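Local structure of free serine kinase (Thermococcus kodakarensis KOD1, 5X0B) at residues P28-V33 against K221-V226; A57-E62 against E207-V212. The protein phosphorylates free L-serine with ADP as phosphoryl donor, giving O-phospho-L-serine and AMP in the first step from serine to cysteine. All coordinates share one frame; numbering follows the deposited sequence.

Overall arrangement
From the N terminus, after three short strands, the chain passes strand 26-27 and the loop 28-33, which waits for a partner almost 190 residues further on. Next comes strand 54-58 with the turn that follows it. A long excursion leads to helix 205-213, which closes interaction 2 against 57-62; soon afterwards 221-226 returns to 28-33 and closes interaction 1. The smaller loop thus lies within the larger one, without crossing. Both contacts tie the ParB-like N-terminal region to late parts of the chain, interaction 1 at the active site and interaction 2 farther out. Their centres are about 14 Å apart, and V212 and V208 of the helix pack on H29.

Interaction 1. Residues P28-V33 against K221-V226; sequences PHEQLV and KTTRHV
E30, the inferred catalytic residue, points its carboxylate into the turn at K221-T223, whose successive backbone N-H groups converge on it. E30 OE1 is gripped twice: T223 N lies 3.0 Å from E30 OE1, nearly along the C-O axis, whereas T222 N, 2.8 Å from E30 OE1, comes from above the carboxylate plane. K221 N reaches E30 OE2, likewise from above the plane, at 3.0 Å. Glutamate suits this place because its extended chain (chi2 -169°) spans the gap and offers two oxygens to three donors, which fixes the rotation of the carboxylate.

The tight part lies beside this grip, among buried residues. H29 NE2 and T223 OG1 share a nearly straight hydrogen bond of 2.8 Å in the imidazole plane, and the T223 methyl CG2 closes to 3.4 Å from the same NE2. Threonine thus supplies a polar and an apolar branch at once; I67 O holds ND1 at the other side of the H29 ring. H225, whose NE2 is hydrogen-bonded to Y92 OH, brings CE1 to 3.9 Å from H29 NE2, the two rings being oblique.

On the partly exposed side a water bridges E30 OE1 and T223 O, donating to each at 2.7 Å. Packing is looser here, for the K221 side chain touches nothing in 28-33: its first bond points away, NZ makes a salt bridge to E4, and the chain forms a cation-pi contact with W102. K221, T223 and H225 all bind O-phospho-L-serine, so the contact builds part of that site.

Around it, helix 71-80 touches E30 through H71, helix 205-213 covers H29 and T223, and strand 224-226 runs antiparallel to strand 98-107.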
loop_
_atom_site.group_PDB
_atom_site.type_symbol
_atom_site.label_atom_id
_atom_site.label_comp_id
_atom_site.label_asym_id
_atom_site.label_seq_id
_atom_site.Cartn_x
_atom_site.Cartn_y
_atom_site.Cartn_z
ATOM N N PRO A 28 -3.630 -2.080 11.528
ATOM C CA PRO A 28 -3.290 -1.700 10.163
ATOM C C PRO A 28 -2.072 -0.770 10.132
ATOM O O PRO A 28 -1.754 -0.096 11.130
ATOM C CB PRO A 28 -4.554 -0.960 9.724
ATOM C CG PRO A 28 -4.938 -0.214 10.962
ATOM C CD PRO A 28 -4.743 -1.253 12.039
ATOM N N HIS A 29 -1.380 -0.755 9.005
ATOM C CA HIS A 29 -0.288 0.185 8.767
ATOM C C HIS A 29 -0.548 1.111 7.587
ATOM O O HIS A 29 0.309 1.937 7.274
ATOM C CB HIS A 29 1.041 -0.577 8.642
ATOM C CG HIS A 29 1.238 -1.330 7.355
ATOM N ND1 HIS A 29 0.957 -2.667 7.212
ATOM C CD2 HIS A 29 1.762 -0.936 6.175
ATOM C CE1 HIS A 29 1.266 -3.062 5.985
ATOM N NE2 HIS A 29 1.760 -2.030 5.337
ATOM N N GLU A 30 -1.710 0.970 6.927
ATOM C CA GLU A 30 -2.117 1.915 5.897
ATOM C C GLU A 30 -3.565 2.334 6.074
ATOM O O GLU A 30 -4.392 1.571 6.572
ATOM C CB GLU A 30 -1.958 1.310 4.504
ATOM C CG GLU A 30 -0.518 1.249 4.016
ATOM C CD GLU A 30 -0.405 0.888 2.541
ATOM O OE1 GLU A 30 0.728 0.823 2.045
ATOM O OE2 GLU A 30 -1.440 0.694 1.885
ATOM N N GLN A 31 -3.847 3.560 5.640
ATOM C CA GLN A 31 -5.210 4.024 5.419
ATOM C C GLN A 31 -5.947 3.072 4.479
ATOM O O GLN A 31 -5.342 2.456 3.605
ATOM C CB GLN A 31 -5.207 5.419 4.812
ATOM C CG GLN A 31 -4.774 6.486 5.793
ATOM C CD GLN A 31 -4.740 7.860 5.168
ATOM O OE1 GLN A 31 -4.247 8.032 4.065
ATOM N NE2 GLN A 31 -5.220 8.857 5.893
ATOM N N LEU A 32 -7.243 2.944 4.683
ATOM C CA LEU A 32 -8.066 2.072 3.845
ATOM C C LEU A 32 -8.501 2.789 2.569
ATOM O O LEU A 32 -8.679 4.002 2.549
ATOM C CB LEU A 32 -9.297 1.597 4.619
ATOM C CG LEU A 32 -9.084 0.945 5.981
ATOM C CD1 LEU A 32 -10.459 0.610 6.576
ATOM C CD2 LEU A 32 -8.221 -0.296 5.818
ATOM N N VAL A 33 -8.527 2.042 1.475
ATOM C CA VAL A 33 -9.200 2.408 0.248
ATOM C C VAL A 33 -10.631 1.904 0.260
ATOM O O VAL A 33 -10.881 0.710 0.274
ATOM C CB VAL A 33 -8.447 1.859 -0.981
ATOM C CG1 VAL A 33 -9.127 2.298 -2.269
ATOM C CG2 VAL A 33 -6.999 2.347 -0.984
ATOM N N LYS A 221 -0.797 2.387 -0.505
ATOM C CA LYS A 221 0.269 2.049 -1.467
ATOM C C LYS A 221 1.668 2.518 -1.071
ATOM O O LYS A 221 2.486 2.817 -1.938
ATOM C CB LYS A 221 -0.090 2.563 -2.884
ATOM C CG LYS A 221 -1.302 1.885 -3.485
ATOM C CD LYS A 221 -1.000 0.408 -3.697
ATOM C CE LYS A 221 -1.984 -0.285 -4.612
ATOM N NZ LYS A 221 -2.216 -1.622 -4.052
ATOM N N THR A 222 1.926 2.596 0.225
ATOM C CA THR A 222 3.237 2.911 0.727
ATOM C C THR A 222 4.128 1.677 0.795
ATOM O O THR A 222 5.280 1.728 0.351
ATOM C CB THR A 222 3.142 3.583 2.084
ATOM O OG1 THR A 222 2.327 4.738 1.949
ATOM C CG2 THR A 222 4.511 3.998 2.589
ATOM N N THR A 223 3.618 0.573 1.335
ATOM C CA THR A 223 4.420 -0.649 1.427
ATOM C C THR A 223 4.186 -1.569 0.257
ATOM O O THR A 223 3.066 -1.669 -0.264
ATOM C CB THR A 223 4.122 -1.445 2.702
ATOM O OG1 THR A 223 2.714 -1.738 2.755
ATOM C CG2 THR A 223 4.528 -0.654 3.926
ATOM N N ARG A 224 5.254 -2.259 -0.135
ATOM C CA ARG A 224 5.174 -3.312 -1.147
ATOM C C ARG A 224 6.072 -4.413 -0.646
ATOM O O ARG A 224 7.281 -4.385 -0.842
ATOM C CB ARG A 224 5.581 -2.849 -2.539
ATOM C CG ARG A 224 5.270 -3.883 -3.627
ATOM C CD ARG A 224 5.612 -3.353 -5.016
ATOM N NE ARG A 224 7.058 -3.160 -5.174
ATOM C CZ ARG A 224 7.941 -4.134 -5.396
ATOM N NH1 ARG A 224 7.562 -5.410 -5.522
ATOM N NH2 ARG A 224 9.228 -3.836 -5.501
ATOM N N HIS A 225 5.475 -5.359 0.066
ATOM C CA HIS A 225 6.252 -6.396 0.703
ATOM C C HIS A 225 6.487 -7.486 -0.303
ATOM O O HIS A 225 5.553 -7.920 -0.989
ATOM C CB HIS A 225 5.544 -6.975 1.905
ATOM C CG HIS A 225 5.460 -6.073 3.090
ATOM N ND1 HIS A 225 4.463 -5.137 3.249
ATOM C CD2 HIS A 225 6.208 -6.018 4.217
ATOM C CE1 HIS A 225 4.593 -4.553 4.417
ATOM N NE2 HIS A 225 5.659 -5.052 5.020
ATOM N N VAL A 226 7.732 -7.921 -0.415
ATOM C CA VAL A 226 8.060 -9.128 -1.186
ATOM C C VAL A 226 8.363 -10.237 -0.180
ATOM O O VAL A 226 9.277 -10.132 0.650
ATOM C CB VAL A 226 9.175 -8.859 -2.192
ATOM C CG1 VAL A 226 9.691 -10.147 -2.838
ATOM C CG2 VAL A 226 8.629 -7.931 -3.270
HETATM O O HOH W 1 0.465 -1.164 0.211
#

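Interaction 2. Residues A57-E62 against E207-V212; sequences AKVPGE and EVMELV
V59 and P60, which meet M209 of the helix, share a flat peptide group. K58 NZ and E62 N approach V59 O from opposite faces of its plane, the lysine at 3.3 Å and the turn N-H at 3.2 Å. P60 CD, bonded to the peptide nitrogen, belongs to this group on the side away from V59 O, and it faces the helix, 3.7 Å from M209 CG.

M209 carries the contact. Its CG stands anti to the backbone N (chi1 -153°), and the bends at chi2 and chi3 leave CG beside P60 while bringing SD and CE toward V59 and A57, still pointing out from the helix. SD lies 4.0 Å from V59 CG2, with the two side chains crossing at a slant. The terminal methyl CE goes further, to 3.8 Å from K58 O and 4.2 Å from A57 CB, on strand 54-58. Unbranched and bent, methionine can touch A57, V59 and P60 at once, while the small alanine leaves the methyl room to approach. V212, one helical turn on, adds a lighter touch, CG1 against V59 CG2.

The turn is type II from V59 to E62: proline fits its second position, and G61 accepts the positive phi (77°) of the third. K58 folds back over it, NZ also bonding E62 O at 2.9 Å. L66 of the neighbouring strand 65-67 packs on M209 and V212.

No hydrogen bond joins the two segments: V59 O and E62 O are bonded within the turn. Between 57-62 and 207-212 the contact is therefore apolar and rests mainly on dispersion, with M209 making most of the contacts; just beyond, the same helix adds a hydrogen bond from K213 NZ to P60 O.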
loop_
_atom_site.group_PDB
_atom_site.type_symbol
_atom_site.label_atom_id
_atom_site.label_comp_id
_atom_site.label_asym_id
_atom_site.label_seq_id
_atom_site.Cartn_x
_atom_site.Cartn_y
_atom_site.Cartn_z
ATOM N N ALA A 57 2.357 -10.154 11.582
ATOM C CA ALA A 57 3.615 -10.158 12.271
ATOM C C ALA A 57 3.382 -9.695 13.706
ATOM O O ALA A 57 2.779 -8.642 13.945
ATOM C CB ALA A 57 4.596 -9.203 11.597
ATOM N N LYS A 58 3.918 -10.445 14.641
ATOM C CA LYS A 58 3.748 -10.153 16.058
ATOM C C LYS A 58 4.454 -8.844 16.358
ATOM O O LYS A 58 5.612 -8.684 16.005
ATOM C CB LYS A 58 4.340 -11.292 16.910
ATOM C CG LYS A 58 4.301 -11.101 18.432
ATOM C CD LYS A 58 2.921 -10.991 19.044
ATOM C CE LYS A 58 3.025 -11.013 20.595
ATOM N NZ LYS A 58 4.148 -10.210 21.192
ATOM N N VAL A 59 3.735 -7.913 16.988
ATOM C CA VAL A 59 4.316 -6.639 17.434
ATOM C C VAL A 59 5.211 -6.888 18.652
ATOM O O VAL A 59 4.734 -7.372 19.691
ATOM C CB VAL A 59 3.226 -5.594 17.776
ATOM C CG1 VAL A 59 3.840 -4.299 18.307
ATOM C CG2 VAL A 59 2.383 -5.292 16.545
ATOM N N PRO A 60 6.498 -6.541 18.554
ATOM C CA PRO A 60 7.343 -6.765 19.734
ATOM C C PRO A 60 6.830 -6.014 20.942
ATOM O O PRO A 60 6.484 -4.830 20.830
ATOM C CB PRO A 60 8.706 -6.232 19.293
ATOM C CG PRO A 60 8.685 -6.417 17.829
ATOM C CD PRO A 60 7.292 -6.013 17.440
ATOM N N GLY A 61 6.739 -6.726 22.063
ATOM C CA GLY A 61 6.354 -6.154 23.345
ATOM C C GLY A 61 4.874 -5.876 23.553
ATOM O O GLY A 61 4.525 -5.292 24.555
ATOM N N GLU A 62 4.021 -6.326 22.634
ATOM C CA GLU A 62 2.601 -6.018 22.670
ATOM C C GLU A 62 1.804 -7.254 22.312
ATOM O O GLU A 62 2.254 -8.075 21.511
ATOM C CB GLU A 62 2.289 -4.906 21.666
ATOM C CG GLU A 62 3.060 -3.616 21.905
ATOM C CD GLU A 62 2.820 -3.039 23.288
ATOM O OE1 GLU A 62 1.691 -3.165 23.800
ATOM O OE2 GLU A 62 3.755 -2.447 23.859
ATOM N N GLU A 207 10.478 0.834 10.742
ATOM C CA GLU A 207 9.626 2.028 10.598
ATOM C C GLU A 207 8.145 1.662 10.567
ATOM O O GLU A 207 7.328 2.349 11.169
ATOM C CB GLU A 207 9.994 2.819 9.343
ATOM C CG GLU A 207 11.293 3.598 9.511
ATOM C CD GLU A 207 11.870 4.162 8.230
ATOM O OE1 GLU A 207 11.290 3.998 7.132
ATOM O OE2 GLU A 207 12.947 4.793 8.339
ATOM N N VAL A 208 7.821 0.571 9.884
ATOM C CA VAL A 208 6.426 0.111 9.767
ATOM C C VAL A 208 5.929 -0.216 11.180
ATOM O O VAL A 208 4.881 0.264 11.622
ATOM C CB VAL A 208 6.309 -1.103 8.840
ATOM C CG1 VAL A 208 4.891 -1.677 8.877
ATOM C CG2 VAL A 208 6.671 -0.744 7.411
ATOM N N MET A 209 6.734 -0.999 11.899
ATOM C CA MET A 209 6.427 -1.406 13.278
ATOM C C MET A 209 6.337 -0.202 14.239
ATOM O O MET A 209 5.401 -0.094 15.047
ATOM C CB MET A 209 7.468 -2.443 13.756
ATOM C CG MET A 209 7.010 -3.417 14.803
ATOM S SD MET A 209 5.536 -4.344 14.341
ATOM C CE MET A 209 6.103 -5.849 13.546
ATOM N N GLU A 210 7.300 0.714 14.134
ATOM C CA GLU A 210 7.286 1.988 14.873
ATOM C C GLU A 210 5.998 2.793 14.637
ATOM O O GLU A 210 5.400 3.304 15.585
ATOM C CB GLU A 210 8.516 2.842 14.470
ATOM C CG GLU A 210 8.660 4.201 15.149
ATOM C CD GLU A 210 9.887 4.960 14.672
ATOM O OE1 GLU A 210 10.165 5.014 13.446
ATOM O OE2 GLU A 210 10.585 5.507 15.531
ATOM N N LEU A 211 5.605 2.921 13.371
ATOM C CA LEU A 211 4.434 3.707 13.011
ATOM C C LEU A 211 3.185 3.110 13.656
ATOM O O LEU A 211 2.389 3.824 14.243
ATOM C CB LEU A 211 4.274 3.793 11.478
ATOM C CG LEU A 211 3.436 4.992 11.012
ATOM C CD1 LEU A 211 4.054 6.339 11.404
ATOM C CD2 LEU A 211 3.226 4.939 9.515
ATOM N N VAL A 212 3.059 1.789 13.560
ATOM C CA VAL A 212 1.957 1.031 14.158
ATOM C C VAL A 212 1.917 1.191 15.681
ATOM O O VAL A 212 0.835 1.341 16.267
ATOM C CB VAL A 212 2.029 -0.471 13.691
ATOM C CG1 VAL A 212 1.272 -1.422 14.598
ATOM C CG2 VAL A 212 1.558 -0.584 12.255
#